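Local coordinates for protein Bacint_00347 (PDB 5MUM) that probably hydrolyses rhamnose-containing glycans, being a beta-propeller glycoside hydrolase of the BNR-repeat family from a gut Bacteroides, at residues A[255-259]-A[260-264]; A[305-309]-A[310-314]. All blocks are in the same frame, centred on the assembly; numbering follows the deposited sequence.

Contact 1 (A[255-259]-A[260-264]); sequences IRYNN and AEYAC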
loop_
_atom_site.group_PDB
_atom_site.type_symbol
_atom_site.label_atom_id
_atom_site.label_comp_id
_atom_site.label_asym_id
_atom_site.label_seq_id
_atom_site.Cartn_x
_atom_site.Cartn_y
_atom_site.Cartn_z
ATOM N N ILE A 255 -19.224 -4.184 8.526
ATOM C CA ILE A 255 -18.688 -3.342 9.584
ATOM C C ILE A 255 -19.120 -1.912 9.269
ATOM O O ILE A 255 -18.775 -1.373 8.221
ATOM C CB ILE A 255 -17.165 -3.390 9.658
ATOM C CG1 ILE A 255 -16.681 -4.849 9.791
ATOM C CG2 ILE A 255 -16.686 -2.526 10.823
ATOM C CD1 ILE A 255 -15.195 -5.055 9.746
ATOM N N ARG A 256 -19.799 -1.302 10.215
ATOM C CA ARG A 256 -20.372 0.026 10.082
ATOM C C ARG A 256 -19.760 0.942 11.093
ATOM O O ARG A 256 -19.019 0.520 11.964
ATOM C CB ARG A 256 -21.859 -0.071 10.344
ATOM C CG ARG A 256 -22.588 -0.783 9.244
ATOM C CD ARG A 256 -23.994 -1.181 9.652
ATOM N NE ARG A 256 -24.620 -1.690 8.431
ATOM C CZ ARG A 256 -25.473 -2.696 8.343
ATOM N NH1 ARG A 256 -25.886 -3.368 9.424
ATOM N NH2 ARG A 256 -25.932 -3.015 7.139
ATOM N N TYR A 257 -20.099 2.211 10.997
ATOM C CA TYR A 257 -19.631 3.200 11.957
ATOM C C TYR A 257 -19.863 2.745 13.421
ATOM O O TYR A 257 -18.980 2.871 14.274
ATOM C CB TYR A 257 -20.298 4.542 11.643
ATOM C CG TYR A 257 -19.934 5.620 12.606
ATOM C CD1 TYR A 257 -18.666 6.155 12.622
ATOM C CD2 TYR A 257 -20.893 6.124 13.508
ATOM C CE1 TYR A 257 -18.320 7.143 13.535
ATOM C CE2 TYR A 257 -20.550 7.099 14.445
ATOM C CZ TYR A 257 -19.269 7.604 14.445
ATOM O OH TYR A 257 -18.936 8.579 15.358
ATOM N N ASN A 258 -21.051 2.205 13.674
ATOM C CA ASN A 258 -21.486 1.873 15.027
ATOM C C ASN A 258 -20.751 0.701 15.615
ATOM O O ASN A 258 -20.468 0.724 16.795
ATOM C CB ASN A 258 -23.022 1.640 15.102
ATOM C CG ASN A 258 -23.434 0.302 14.563
ATOM O OD1 ASN A 258 -23.616 -0.660 15.334
ATOM N ND2 ASN A 258 -23.567 0.198 13.243
ATOM N N ASN A 259 -20.396 -0.306 14.811
ATOM C CA ASN A 259 -19.774 -1.521 15.351
ATOM C C ASN A 259 -18.284 -1.690 15.041
ATOM O O ASN A 259 -17.660 -2.619 15.563
ATOM C CB ASN A 259 -20.557 -2.780 14.945
ATOM C CG ASN A 259 -20.504 -3.072 13.453
ATOM O OD1 ASN A 259 -20.471 -2.162 12.665
ATOM N ND2 ASN A 259 -20.460 -4.358 13.071
ATOM N N ALA A 260 -17.692 -0.790 14.257
ATOM C CA ALA A 260 -16.242 -0.825 14.024
ATOM C C ALA A 260 -15.425 -0.731 15.311
ATOM O O ALA A 260 -15.800 -0.069 16.276
ATOM C CB ALA A 260 -15.821 0.306 13.108
ATOM N N GLU A 261 -14.295 -1.409 15.308
ATOM C CA GLU A 261 -13.290 -1.174 16.306
ATOM C C GLU A 261 -12.503 0.060 15.936
ATOM O O GLU A 261 -11.952 0.124 14.830
ATOM C CB GLU A 261 -12.326 -2.345 16.402
ATOM C CG GLU A 261 -11.308 -2.140 17.529
ATOM C CD GLU A 261 -10.325 -3.266 17.626
ATOM O OE1 GLU A 261 -10.130 -3.991 16.638
ATOM O OE2 GLU A 261 -9.748 -3.452 18.708
ATOM N N TYR A 262 -12.397 0.992 16.890
ATOM C CA TYR A 262 -11.681 2.240 16.707
ATOM C C TYR A 262 -10.302 2.066 17.259
ATOM O O TYR A 262 -10.119 1.868 18.455
ATOM C CB TYR A 262 -12.433 3.444 17.351
ATOM C CG TYR A 262 -13.609 3.713 16.490
ATOM C CD1 TYR A 262 -14.755 2.931 16.598
ATOM C CD2 TYR A 262 -13.539 4.643 15.461
ATOM C CE1 TYR A 262 -15.823 3.119 15.730
ATOM C CE2 TYR A 262 -14.593 4.828 14.586
ATOM C CZ TYR A 262 -15.724 4.071 14.709
ATOM O OH TYR A 262 -16.756 4.219 13.799
ATOM N N ALA A 263 -9.337 2.085 16.367
ATOM C CA ALA A 263 -7.940 2.093 16.720
ATOM C C ALA A 263 -7.554 3.445 17.251
ATOM O O ALA A 263 -6.725 3.538 18.145
ATOM C CB ALA A 263 -7.089 1.721 15.541
ATOM N N CYS A 264 -8.150 4.495 16.704
ATOM C CA CYS A 264 -7.863 5.835 17.180
ATOM C C CYS A 264 -9.010 6.722 16.778
ATOM O O CYS A 264 -9.555 6.560 15.694
ATOM C CB CYS A 264 -6.516 6.301 16.590
ATOM S SG CYS A 264 -5.892 7.793 17.352
HETATM O O HOH W 1 -17.838 0.438 17.655
#

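Contact 2 (A[305-309]-A[310-314]); sequences VWHDG and QMWQN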
loop_
_atom_site.group_PDB
_atom_site.type_symbol
_atom_site.label_atom_id
_atom_site.label_comp_id
_atom_site.label_asym_id
_atom_site.label_seq_id
_atom_site.Cartn_x
_atom_site.Cartn_y
_atom_site.Cartn_z
ATOM N N VAL A 305 0.077 4.072 14.938
ATOM C CA VAL A 305 -1.045 3.617 15.749
ATOM C C VAL A 305 -0.875 2.120 15.768
ATOM O O VAL A 305 -0.707 1.519 14.708
ATOM C CB VAL A 305 -2.372 3.992 15.115
ATOM C CG1 VAL A 305 -3.546 3.440 15.931
ATOM C CG2 VAL A 305 -2.473 5.486 14.971
ATOM N N TRP A 306 -0.857 1.509 16.941
ATOM C CA TRP A 306 -0.582 0.071 16.978
ATOM C C TRP A 306 -1.307 -0.591 18.136
ATOM O O TRP A 306 -1.704 0.077 19.090
ATOM C CB TRP A 306 0.916 -0.228 17.003
ATOM C CG TRP A 306 1.591 0.010 18.332
ATOM C CD1 TRP A 306 2.017 -0.943 19.204
ATOM C CD2 TRP A 306 1.943 1.281 18.927
ATOM N NE1 TRP A 306 2.601 -0.362 20.298
ATOM C CE2 TRP A 306 2.568 0.999 20.161
ATOM C CE3 TRP A 306 1.814 2.616 18.526
ATOM C CZ2 TRP A 306 3.062 1.999 21.001
ATOM C CZ3 TRP A 306 2.305 3.611 19.360
ATOM C CH2 TRP A 306 2.883 3.303 20.595
ATOM N N HIS A 307 -1.509 -1.888 17.991
ATOM C CA HIS A 307 -2.118 -2.690 19.011
ATOM C C HIS A 307 -1.121 -3.746 19.378
ATOM O O HIS A 307 -0.721 -4.540 18.547
ATOM C CB HIS A 307 -3.418 -3.298 18.537
ATOM C CG HIS A 307 -4.241 -3.904 19.624
ATOM N ND1 HIS A 307 -4.040 -5.187 20.093
ATOM C CD2 HIS A 307 -5.326 -3.435 20.280
ATOM C CE1 HIS A 307 -4.941 -5.457 21.023
ATOM N NE2 HIS A 307 -5.752 -4.422 21.134
ATOM N N ASP A 308 -0.737 -3.747 20.638
ATOM C CA ASP A 308 0.318 -4.636 21.165
ATOM C C ASP A 308 -0.176 -5.948 21.759
ATOM O O ASP A 308 0.562 -6.627 22.418
ATOM C CB ASP A 308 1.116 -3.829 22.217
ATOM C CG ASP A 308 0.304 -3.518 23.466
ATOM O OD1 ASP A 308 -0.936 -3.717 23.509
ATOM O OD2 ASP A 308 0.916 -3.066 24.441
ATOM N N GLY A 309 -1.415 -6.322 21.518
ATOM C CA GLY A 309 -2.014 -7.468 22.127
ATOM C C GLY A 309 -2.877 -7.144 23.321
ATOM O O GLY A 309 -3.737 -7.940 23.702
ATOM N N GLN A 310 -2.667 -5.961 23.898
ATOM C CA GLN A 310 -3.393 -5.493 25.038
ATOM C C GLN A 310 -4.266 -4.302 24.723
ATOM O O GLN A 310 -5.379 -4.242 25.202
ATOM C CB GLN A 310 -2.416 -5.076 26.162
ATOM C CG GLN A 310 -1.618 -6.229 26.760
ATOM C CD GLN A 310 -2.481 -7.300 27.377
ATOM O OE1 GLN A 310 -3.393 -7.012 28.167
ATOM N NE2 GLN A 310 -2.216 -8.552 27.007
ATOM N N MET A 311 -3.746 -3.317 23.990
ATOM C CA MET A 311 -4.477 -2.070 23.788
ATOM C C MET A 311 -3.951 -1.349 22.560
ATOM O O MET A 311 -2.866 -1.637 22.093
ATOM C CB MET A 311 -4.309 -1.145 25.002
ATOM C CG MET A 311 -2.856 -0.736 25.238
ATOM S SD MET A 311 -2.551 0.311 26.682
ATOM C CE MET A 311 -3.152 1.882 26.056
ATOM N N TRP A 312 -4.742 -0.421 22.062
ATOM C CA TRP A 312 -4.323 0.476 21.005
ATOM C C TRP A 312 -3.560 1.632 21.610
ATOM O O TRP A 312 -3.919 2.157 22.682
ATOM C CB TRP A 312 -5.526 1.037 20.267
ATOM C CG TRP A 312 -6.183 0.060 19.413
ATOM C CD1 TRP A 312 -7.353 -0.596 19.674
ATOM C CD2 TRP A 312 -5.722 -0.415 18.160
ATOM N NE1 TRP A 312 -7.625 -1.466 18.678
ATOM C CE2 TRP A 312 -6.662 -1.362 17.711
ATOM C CE3 TRP A 312 -4.618 -0.107 17.336
ATOM C CZ2 TRP A 312 -6.548 -1.999 16.479
ATOM C CZ3 TRP A 312 -4.494 -0.752 16.128
ATOM C CH2 TRP A 312 -5.455 -1.689 15.704
ATOM N N GLN A 313 -2.522 2.043 20.925
ATOM C CA GLN A 313 -1.751 3.200 21.312
ATOM C C GLN A 313 -1.469 3.983 20.053
ATOM O O GLN A 313 -1.572 3.445 18.946
ATOM C CB GLN A 313 -0.435 2.762 21.938
ATOM C CG GLN A 313 -0.617 2.039 23.264
ATOM C CD GLN A 313 0.717 1.682 23.878
ATOM O OE1 GLN A 313 1.198 0.549 23.754
ATOM N NE2 GLN A 313 1.370 2.665 24.427
ATOM N N ASN A 314 -1.122 5.240 20.241
ATOM C CA ASN A 314 -0.673 6.071 19.160
ATOM C C ASN A 314 0.479 6.963 19.634
ATOM O O ASN A 314 0.567 7.316 20.805
ATOM C CB ASN A 314 -1.807 6.856 18.510
ATOM C CG ASN A 314 -2.402 7.925 19.398
ATOM O OD1 ASN A 314 -1.964 9.072 19.385
ATOM N ND2 ASN A 314 -3.432 7.563 20.149
HETATM O O HOH W 2 -0.387 -0.857 21.695
#

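Contact 1 (A[255-259]-A[260-264])
Ala-260 N donates to Arg-256 O over 3.0 Å, a bond from residue i+4 back to i, so that 256-260 makes one helix-like turn before the chain straightens into strand 261-264. The turn is braced at its start by a side chain: Arg-256 N donates to Asn-259 OD1 at 2.7 Å, approaching in the plane of the side-chain carbonyl. On the next turn residue the carbonyl is taken by Tyr-262, whose hydroxyl OH gives its proton to Tyr-257 O at 2.6 Å. This bond falls on a lone pair of Tyr-257 O (C=O...donor angle 122°), and the carbonyl lies at the edge of the Tyr-262 ring, near its plane. Tyr-257 CG stands anti to its own backbone N (chi1 178°), which swings the ring back so that CD1 comes within 3.0 Å of Tyr-262 OH, the two side chains crossing at about a right angle. Ile-255 CG2 packs on Ala-260 CB at 3.7 Å. A water bridges Asn-258 O and Ala-260 O. Tyr-262 OH also accepts from Trp-219 NE1, so the hydroxyl is used in both roles. Arg-256 is paired with Asp-194. The turn thus leads into the last strand of the four-stranded sheet that holds 213-220 and 228-236: Ile-255 and Ala-260 rest on Trp-217, and Ala-263 and Cys-264 both face Leu-231 in a classic beta bulge.

Contact 2 (A[305-309]-A[310-314])
Trp-306 and Gln-313 form the hydrogen-bonded pair of an antiparallel hairpin: Trp-306 N reaches Gln-313 O at 2.9 Å and Gln-313 N reaches Trp-306 O at 2.8 Å, while the strand axes of 305-307 and 312-314 approach to 4.6 Å. Polar contacts also shape the turn. Asp-308 OD1 accepts two backbone donors, Gln-310 N from above the carboxylate plane and Met-311 N nearly along the C-O axis, each at 2.9 Å; the first closes an Asx turn. Aromatic contacts divide between the two faces. Gln-313 CB sits over the six-membered ring of Trp-306, 3.6 Å from its centroid, and Trp-306 reaches it from the position between its backbone N and carbonyl carbon (chi1 76°). The Trp-306 ring also meets Tyr-287 of strand 286-292, their planes nearly parallel. Beside Val-305, His-307 meets Trp-312 edge-to-face, the imidazole edge toward the indole face with planes at 68°, and His-307 CB lies 3.5 Å from the centroid of the six-membered ring. An alanine in place of Trp-306 would probably leave Gln-313 CB without the ring it covers and take from Tyr-287 the ring it faces. Apolar packing adds Val-305 CG1 against Trp-312 CE3. The hairpin forms half of a four-stranded sheet, strand 301-307 bonding on its other side to 286-292, while Trp-312 leans against Tyr-233 and Ala-263 of the neighbouring sheet.

Overall arrangement
Contacts 1 and 2 follow each other along the chain and lie on the same side of the chain's centre, their centres about 15 Å apart. Each involves the final strand of a four-stranded antiparallel sheet, 261-264 in one and 312-316 in the next, consistent with successive blades of the beta-propeller. The two meet directly: Glu-261 OE2 lies 2.9 Å from Trp-312 NE1, a probable hydrogen bond, and Ala-263 O packs 3.5 Å from Trp-312 CB. Farther along, Cys-264 SG stands 3.7 Å from Asn-314 ND2. The side chain of Asn-314 is also about 3 Å from a bound pentaethylene glycol, probably from the crystallisation liquor, though such molecules often settle in pockets.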